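Local atomic coordinates of Baccell_00875 (Bacteroides cellulosilyticus DSM 14838, PDB entry 5NOK), a protein that is probably a polysaccharide lyase that removes rhamnose caps linked to glucuronic acid in complex arabinogalactan. Residues K289-P294 with G314-D319; E271-E276 with V306-E311. All coordinates share one frame; numbering follows the deposited sequence.

How the interactions relate
Both interactions belong to one mixed beta-sheet, in which the strands of residues 287-290 and 293-300 lie between those of 314-322 and 303-309. Interaction 1 joins a hairpin turn to strand 314-322, while interaction 2 pairs strands 272-278 and 303-309. Both are partly buried, interaction 2 more so; in each an apolar face turns inward and a charged face lies on the reverse. The apolar sides merge: F318 CE2 lies 3.6 Å from V275 CG2, and V316 CB is 4.0 Å from M310 CE. Their polar sides differ. At 289-294 with 314-319 the ion pair stays within one strand, with a water bridging to the turn; at 271-276 with 306-311 an arginine ties the two strands together.

Interaction 1: K289-P294 with G314-D319; sequences KMNGVP and GEVRFD
M290 and F318 face each other as an antiparallel non-hydrogen-bonded pair, and here the contact is tight. With CG anti to the backbone N (chi1 -178°), the selenomethionine side chain lies alongside that of F318, both pointing the same way. Its CG touches F318 CE1 at 3.9 Å and also V316 CG1 at 3.7 Å, the side chains of M290 and V316 crossing at a slant. The selenium takes part in a Met-aromatic contact, the SE of M290 standing obliquely 5.1 Å from the centroid of the F318 ring. The backbone clamps this patch from both ends: K289 and D319 exchange two hydrogen bonds, and N291 N donates to R317 O at 2.9 Å.

The opposite face, with K289 and D319, is looser and wetter. A type I' turn from M290 to V293 closes a two-residue hairpin, with N291 and G292 both at positive phi. A water accepts from G292 N and donates to R317 O, so R317 O serves two donors; its approach to D319 OD2 is doubtfully short. R317 NE meets D319 OD1 at 2.8 Å and also reaches D319 OD2, which lies in the guanidinium plane. A leucine in place of R317 would probably cost the salt bridge and leave the D319 carboxylate freer to turn.

Strand 314-322 is bonded on its far side to strand 326-335, whose H329 touches both R317 and D319. On the apolar face, V308 of strand 303-309 packs on M290 and F318, and M310 covers V316 and F318.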
ATOM      1  N   LYS A 289      20.187  11.595  14.442  1.00 27.20           N
ATOM      2  CA  LYS A 289      19.395  12.795  14.557  1.00 27.72           C
ATOM      3  C   LYS A 289      17.909  12.488  14.547  1.00 29.66           C
ATOM      4  O   LYS A 289      17.469  11.508  13.949  1.00 27.00           O
ATOM      5  CB  LYS A 289      19.701  13.741  13.416  1.00 28.43           C
ATOM      6  CG  LYS A 289      21.112  14.270  13.485  1.00 30.88           C
ATOM      7  CD  LYS A 289      21.407  15.233  12.353  1.00 32.98           C
ATOM      8  CE  LYS A 289      22.868  15.637  12.422  1.00 33.23           C
ATOM      9  NZ  LYS A 289      23.120  16.716  11.438  1.00 35.65           N
HETATM   10  N   MSE A 290      17.159  13.380  15.201  1.00 31.49           N
HETATM   11  CA  MSE A 290      15.707  13.334  15.310  1.00 30.83           C
HETATM   12  C   MSE A 290      15.220  14.666  14.793  1.00 30.08           C
HETATM   13  O   MSE A 290      15.461  15.707  15.412  1.00 26.29           O
HETATM   14  CB  MSE A 290      15.299  13.129  16.758  1.00 33.30           C
HETATM   15  CG  MSE A 290      13.784  13.035  16.903  1.00 39.00           C
HETATM   16 SE   MSE A 290      13.319  12.700  18.788  1.00 45.48          SE
HETATM   17  CE  MSE A 290      13.080  14.559  19.420  1.00 54.46           C
ATOM     18  N   ASN A 291      14.542  14.641  13.643  1.00 28.48           N
ATOM     19  CA  ASN A 291      14.217  15.851  12.888  1.00 28.81           C
ATOM     20  C   ASN A 291      15.394  16.797  12.741  1.00 27.83           C
ATOM     21  O   ASN A 291      15.271  17.974  13.030  1.00 31.86           O
ATOM     22  CB  ASN A 291      13.021  16.568  13.541  1.00 29.27           C
ATOM     23  CG  ASN A 291      11.730  15.797  13.390  1.00 28.90           C
ATOM     24  OD1 ASN A 291      10.775  15.990  14.144  1.00 32.27           O
ATOM     25  ND2 ASN A 291      11.678  14.951  12.397  1.00 25.61           N
ATOM     26  N   GLY A 292      16.552  16.279  12.348  1.00 25.67           N
ATOM     27  CA  GLY A 292      17.732  17.118  12.158  1.00 24.75           C
ATOM     28  C   GLY A 292      18.506  17.531  13.408  1.00 26.33           C
ATOM     29  O   GLY A 292      19.535  18.214  13.310  1.00 27.73           O
ATOM     30  N   VAL A 293      18.046  17.105  14.578  1.00 25.09           N
ATOM     31  CA  VAL A 293      18.661  17.453  15.843  1.00 24.67           C
ATOM     32  C   VAL A 293      19.422  16.240  16.415  1.00 25.32           C
ATOM     33  O   VAL A 293      18.842  15.189  16.571  1.00 25.97           O
ATOM     34  CB  VAL A 293      17.567  17.911  16.827  1.00 23.02           C
ATOM     35  CG1 VAL A 293      18.162  18.241  18.171  1.00 21.70           C
ATOM     36  CG2 VAL A 293      16.813  19.093  16.209  1.00 21.69           C
ATOM     37  N   PRO A 294      20.713  16.387  16.740  1.00 27.24           N
ATOM     38  CA  PRO A 294      21.445  15.266  17.298  1.00 28.72           C
ATOM     39  C   PRO A 294      20.822  14.722  18.561  1.00 31.60           C
ATOM     40  O   PRO A 294      20.344  15.494  19.413  1.00 31.83           O
ATOM     41  CB  PRO A 294      22.809  15.864  17.634  1.00 30.50           C
ATOM     42  CG  PRO A 294      22.969  16.962  16.663  1.00 30.20           C
ATOM     43  CD  PRO A 294      21.587  17.564  16.568  1.00 29.53           C
ATOM     44  N   GLY A 314       3.342  15.398  15.202  1.00 30.13           N
ATOM     45  CA  GLY A 314       3.961  15.622  13.898  1.00 30.29           C
ATOM     46  C   GLY A 314       4.891  14.490  13.434  1.00 30.16           C
ATOM     47  O   GLY A 314       5.141  13.493  14.127  1.00 28.70           O
ATOM     48  N   GLU A 315       5.365  14.664  12.217  1.00 30.43           N
ATOM     49  CA  GLU A 315       6.383  13.830  11.611  1.00 31.42           C
ATOM     50  C   GLU A 315       7.633  13.763  12.500  1.00 30.07           C
ATOM     51  O   GLU A 315       8.128  14.786  12.977  1.00 27.97           O
ATOM     52  CB  GLU A 315       6.760  14.438  10.247  1.00 34.33           C
ATOM     53  CG  GLU A 315       7.527  13.518   9.316  1.00 40.45           C
ATOM     54  CD  GLU A 315       6.712  12.314   8.846  1.00 45.31           C
ATOM     55  OE1 GLU A 315       5.462  12.349   9.022  1.00 47.01           O
ATOM     56  OE2 GLU A 315       7.324  11.345   8.299  1.00 45.51           O
ATOM     57  N   VAL A 316       8.124  12.558  12.739  1.00 28.87           N
ATOM     58  CA  VAL A 316       9.462  12.378  13.297  1.00 30.00           C
ATOM     59  C   VAL A 316      10.320  11.518  12.364  1.00 29.24           C
ATOM     60  O   VAL A 316       9.982  10.379  12.091  1.00 29.21           O
ATOM     61  CB  VAL A 316       9.396  11.794  14.705  1.00 29.74           C
ATOM     62  CG1 VAL A 316      10.787  11.651  15.293  1.00 30.04           C
ATOM     63  CG2 VAL A 316       8.546  12.694  15.609  1.00 30.78           C
ATOM     64  N   ARG A 317      11.400  12.089  11.847  1.00 27.85           N
ATOM     65  CA  ARG A 317      12.377  11.366  11.046  1.00 28.19           C
ATOM     66  C   ARG A 317      13.597  11.101  11.906  1.00 28.19           C
ATOM     67  O   ARG A 317      14.145  12.034  12.541  1.00 26.87           O
ATOM     68  CB  ARG A 317      12.773  12.182   9.832  1.00 30.79           C
ATOM     69  CG  ARG A 317      13.694  11.475   8.839  1.00 33.12           C
ATOM     70  CD  ARG A 317      14.085  12.428   7.712  1.00 38.54           C
ATOM     71  NE  ARG A 317      15.299  12.014   6.993  1.00 43.39           N
ATOM     72  CZ  ARG A 317      15.361  11.513   5.752  1.00 44.75           C
ATOM     73  NH1 ARG A 317      14.278  11.357   4.993  1.00 44.43           N
ATOM     74  NH2 ARG A 317      16.555  11.181   5.246  1.00 45.39           N
ATOM     75  N   PHE A 318      13.998   9.830  11.960  1.00 25.49           N
ATOM     76  CA  PHE A 318      15.218   9.442  12.634  1.00 25.35           C
ATOM     77  C   PHE A 318      16.258   9.188  11.552  1.00 26.24           C
ATOM     78  O   PHE A 318      16.002   8.378  10.667  1.00 25.37           O
ATOM     79  CB  PHE A 318      15.012   8.178  13.460  1.00 25.50           C
ATOM     80  CG  PHE A 318      14.164   8.383  14.664  1.00 26.04           C
ATOM     81  CD1 PHE A 318      14.699   8.965  15.807  1.00 27.40           C
ATOM     82  CD2 PHE A 318      12.831   8.020  14.661  1.00 26.46           C
ATOM     83  CE1 PHE A 318      13.923   9.157  16.937  1.00 28.18           C
ATOM     84  CE2 PHE A 318      12.038   8.211  15.783  1.00 26.34           C
ATOM     85  CZ  PHE A 318      12.574   8.787  16.914  1.00 28.74           C
ATOM     86  N   ASP A 319      17.409   9.855  11.625  1.00 24.61           N
ATOM     87  CA  ASP A 319      18.482   9.635  10.658  1.00 28.36           C
ATOM     88  C   ASP A 319      19.639   9.000  11.402  1.00 27.72           C
ATOM     89  O   ASP A 319      19.908   9.369  12.525  1.00 25.70           O
ATOM     90  CB  ASP A 319      18.944  10.940  10.006  1.00 30.16           C
ATOM     91  CG  ASP A 319      17.906  11.535   9.038  1.00 32.70           C
ATOM     92  OD1 ASP A 319      17.709  10.984   7.948  1.00 36.34           O
ATOM     93  OD2 ASP A 319      17.307  12.593   9.334  1.00 36.77           O
TER
HETATM   94  O   HOH W   1      16.599  13.372  11.653  1.00 26.30           O

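Interaction 2: E271-E276 with V306-E311; sequences EKARVE and VEVPME
A273 and V308 set the backbone register, which is antiparallel with 162° between the strand directions. They form a hydrogen-bonded pair, A273 N giving V308 O a bond of 2.9 Å and V308 N answering to A273 O. V275 and V306 repeat the pattern. Beyond the last bridge, M310 N donates to E271 O at 2.9 Å, extending the pairing past P309, whose ring nitrogen has no hydrogen to give.

The ionic contacts cluster round R274, on the face that also carries K272, E307 and P309. R274 and E307 run side by side, and R274 NH1 reaches E307 OE2 at 3.0 Å. The two flat groups stand almost perpendicular, 86° apart, so the donor comes from above the carboxylate plane while the oxygen sits at the guanidinium edge. E276, on the same face, is gripped side-on: R274 NE (2.7 Å) and NH2 both donate to E276 OE2, which meets NE with its anti lone pair. F305 adds a cation-pi contact to this arginine.

Apolar contacts occupy the reverse face. In the selenomethionine M310, chi1 (-63°) puts CG 4.0 Å from A273 CB, and the bends at chi2 and chi3 keep SE and CE close to that methyl. F267 touches both residues, and V275 and V306 meet F320 of strand 314-322.

The chemistry is thus split between two faces. One guanidinium shared by two carboxylates, E276 and E307, probably offsets part of their charge on the outer side, while small and branched side chains with a flexible selenomethionine fill the inner one.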
ATOM      1  N   GLU A 271       4.630   8.705  24.675  1.00 41.62           N
ATOM      2  CA  GLU A 271       5.224   7.367  24.463  1.00 40.62           C
ATOM      3  C   GLU A 271       6.737   7.395  24.174  1.00 38.21           C
ATOM      4  O   GLU A 271       7.292   8.398  23.706  1.00 35.75           O
ATOM      5  CB  GLU A 271       4.525   6.606  23.328  1.00 42.37           C
ATOM      6  CG  GLU A 271       3.149   6.045  23.633  1.00 44.99           C
ATOM      7  CD  GLU A 271       2.732   4.992  22.590  1.00 49.70           C
ATOM      8  OE1 GLU A 271       2.205   5.360  21.522  1.00 49.76           O
ATOM      9  OE2 GLU A 271       2.948   3.781  22.819  1.00 50.51           O
ATOM     10  N   LYS A 272       7.385   6.272  24.457  1.00 40.84           N
ATOM     11  CA  LYS A 272       8.809   6.121  24.231  1.00 41.88           C
ATOM     12  C   LYS A 272       9.023   5.328  22.952  1.00 37.82           C
ATOM     13  O   LYS A 272       8.340   4.343  22.689  1.00 41.78           O
ATOM     14  CB  LYS A 272       9.493   5.505  25.453  1.00 47.72           C
ATOM     15  CG  LYS A 272       9.541   6.498  26.624  1.00 53.14           C
ATOM     16  CD  LYS A 272      10.375   6.031  27.821  1.00 59.67           C
ATOM     17  CE  LYS A 272       9.575   5.243  28.863  1.00 61.65           C
ATOM     18  NZ  LYS A 272      10.220   5.290  30.213  1.00 59.39           N
ATOM     19  N   ALA A 273       9.936   5.823  22.127  1.00 34.70           N
ATOM     20  CA  ALA A 273      10.333   5.166  20.885  1.00 33.97           C
ATOM     21  C   ALA A 273      11.663   4.478  21.096  1.00 31.56           C
ATOM     22  O   ALA A 273      12.531   5.013  21.741  1.00 28.57           O
ATOM     23  CB  ALA A 273      10.461   6.185  19.756  1.00 32.98           C
ATOM     24  N   ARG A 274      11.803   3.293  20.532  1.00 31.85           N
ATOM     25  CA  ARG A 274      13.077   2.628  20.435  1.00 32.35           C
ATOM     26  C   ARG A 274      13.310   2.373  18.939  1.00 30.78           C
ATOM     27  O   ARG A 274      12.558   1.633  18.300  1.00 27.84           O
ATOM     28  CB  ARG A 274      13.029   1.322  21.210  1.00 34.33           C
ATOM     29  CG  ARG A 274      14.376   0.601  21.281  1.00 36.83           C
ATOM     30  CD  ARG A 274      14.169  -0.836  21.692  1.00 37.56           C
ATOM     31  NE  ARG A 274      15.371  -1.630  21.483  1.00 38.95           N
ATOM     32  CZ  ARG A 274      16.380  -1.753  22.338  1.00 38.03           C
ATOM     33  NH1 ARG A 274      16.390  -1.113  23.513  1.00 37.44           N
ATOM     34  NH2 ARG A 274      17.408  -2.531  21.996  1.00 38.71           N
ATOM     35  N   VAL A 275      14.327   3.023  18.394  1.00 28.71           N
ATOM     36  CA  VAL A 275      14.690   2.903  17.008  1.00 28.90           C
ATOM     37  C   VAL A 275      16.026   2.181  16.965  1.00 31.03           C
ATOM     38  O   VAL A 275      17.000   2.617  17.592  1.00 27.82           O
ATOM     39  CB  VAL A 275      14.840   4.288  16.364  1.00 31.05           C
ATOM     40  CG1 VAL A 275      15.064   4.164  14.866  1.00 31.26           C
ATOM     41  CG2 VAL A 275      13.605   5.141  16.646  1.00 32.11           C
ATOM     42  N   GLU A 276      16.067   1.080  16.212  1.00 31.87           N
ATOM     43  CA  GLU A 276      17.226   0.213  16.134  1.00 31.84           C
ATOM     44  C   GLU A 276      17.798   0.210  14.741  1.00 30.54           C
ATOM     45  O   GLU A 276      17.053   0.165  13.764  1.00 31.80           O
ATOM     46  CB  GLU A 276      16.815  -1.222  16.463  1.00 34.84           C
ATOM     47  CG  GLU A 276      16.251  -1.450  17.860  1.00 38.75           C
ATOM     48  CD  GLU A 276      16.067  -2.944  18.189  1.00 41.53           C
ATOM     49  OE1 GLU A 276      16.019  -3.785  17.252  1.00 48.29           O
ATOM     50  OE2 GLU A 276      15.964  -3.285  19.394  1.00 44.30           O
ATOM     51  N   VAL A 306      18.503   4.182  19.589  1.00 29.39           N
ATOM     52  CA  VAL A 306      18.120   5.443  20.150  1.00 31.40           C
ATOM     53  C   VAL A 306      16.846   5.167  20.967  1.00 32.66           C
ATOM     54  O   VAL A 306      15.966   4.455  20.499  1.00 30.15           O
ATOM     55  CB  VAL A 306      17.811   6.443  19.004  1.00 32.93           C
ATOM     56  CG1 VAL A 306      17.208   7.739  19.545  1.00 34.00           C
ATOM     57  CG2 VAL A 306      19.069   6.730  18.187  1.00 32.37           C
ATOM     58  N   GLU A 307      16.754   5.720  22.176  1.00 33.97           N
ATOM     59  CA  GLU A 307      15.516   5.671  22.973  1.00 35.97           C
ATOM     60  C   GLU A 307      15.130   7.099  23.359  1.00 34.14           C
ATOM     61  O   GLU A 307      15.903   7.799  24.021  1.00 32.38           O
ATOM     62  CB  GLU A 307      15.675   4.754  24.212  1.00 39.49           C
ATOM     63  CG  GLU A 307      15.963   3.306  23.838  1.00 44.29           C
ATOM     64  CD  GLU A 307      15.689   2.267  24.935  1.00 50.73           C
ATOM     65  OE1 GLU A 307      16.274   2.389  26.048  1.00 51.97           O
ATOM     66  OE2 GLU A 307      14.913   1.294  24.655  1.00 49.38           O
ATOM     67  N   VAL A 308      13.965   7.553  22.906  1.00 34.00           N
ATOM     68  CA  VAL A 308      13.533   8.933  23.166  1.00 33.96           C
ATOM     69  C   VAL A 308      12.061   9.007  23.464  1.00 34.68           C
ATOM     70  O   VAL A 308      11.293   8.208  22.940  1.00 35.77           O
ATOM     71  CB  VAL A 308      13.799   9.929  21.997  1.00 32.99           C
ATOM     72  CG1 VAL A 308      15.280  10.147  21.823  1.00 35.37           C
ATOM     73  CG2 VAL A 308      13.111   9.505  20.694  1.00 31.82           C
ATOM     74  N   PRO A 309      11.663   9.990  24.290  1.00 36.78           N
ATOM     75  CA  PRO A 309      10.224  10.299  24.407  1.00 37.80           C
ATOM     76  C   PRO A 309       9.734  11.043  23.148  1.00 34.45           C
ATOM     77  O   PRO A 309      10.478  11.779  22.545  1.00 36.37           O
ATOM     78  CB  PRO A 309      10.160  11.219  25.646  1.00 35.93           C
ATOM     79  CG  PRO A 309      11.471  11.946  25.603  1.00 37.46           C
ATOM     80  CD  PRO A 309      12.485  10.913  25.102  1.00 36.12           C
HETATM   81  N   MSE A 310       8.490  10.827  22.779  1.00 34.35           N
HETATM   82  CA  MSE A 310       7.884  11.445  21.623  1.00 34.67           C
HETATM   83  C   MSE A 310       6.993  12.501  22.193  1.00 36.04           C
HETATM   84  O   MSE A 310       5.846  12.226  22.528  1.00 40.43           O
HETATM   85  CB  MSE A 310       7.112  10.350  20.882  1.00 34.86           C
HETATM   86  CG  MSE A 310       8.013   9.242  20.351  1.00 35.27           C
HETATM   87 SE   MSE A 310       9.359   9.952  19.078  1.00 35.27          SE
HETATM   88  CE  MSE A 310       8.542   9.092  17.506  1.00 36.00           C
ATOM     89  N   GLU A 311       7.518  13.715  22.336  1.00 40.02           N
ATOM     90  CA  GLU A 311       6.868  14.764  23.127  1.00 40.40           C
ATOM     91  C   GLU A 311       6.058  15.788  22.300  1.00 42.00           C
ATOM     92  O   GLU A 311       5.362  16.621  22.895  1.00 41.11           O
ATOM     93  CB  GLU A 311       7.907  15.469  24.014  1.00 39.93           C
TER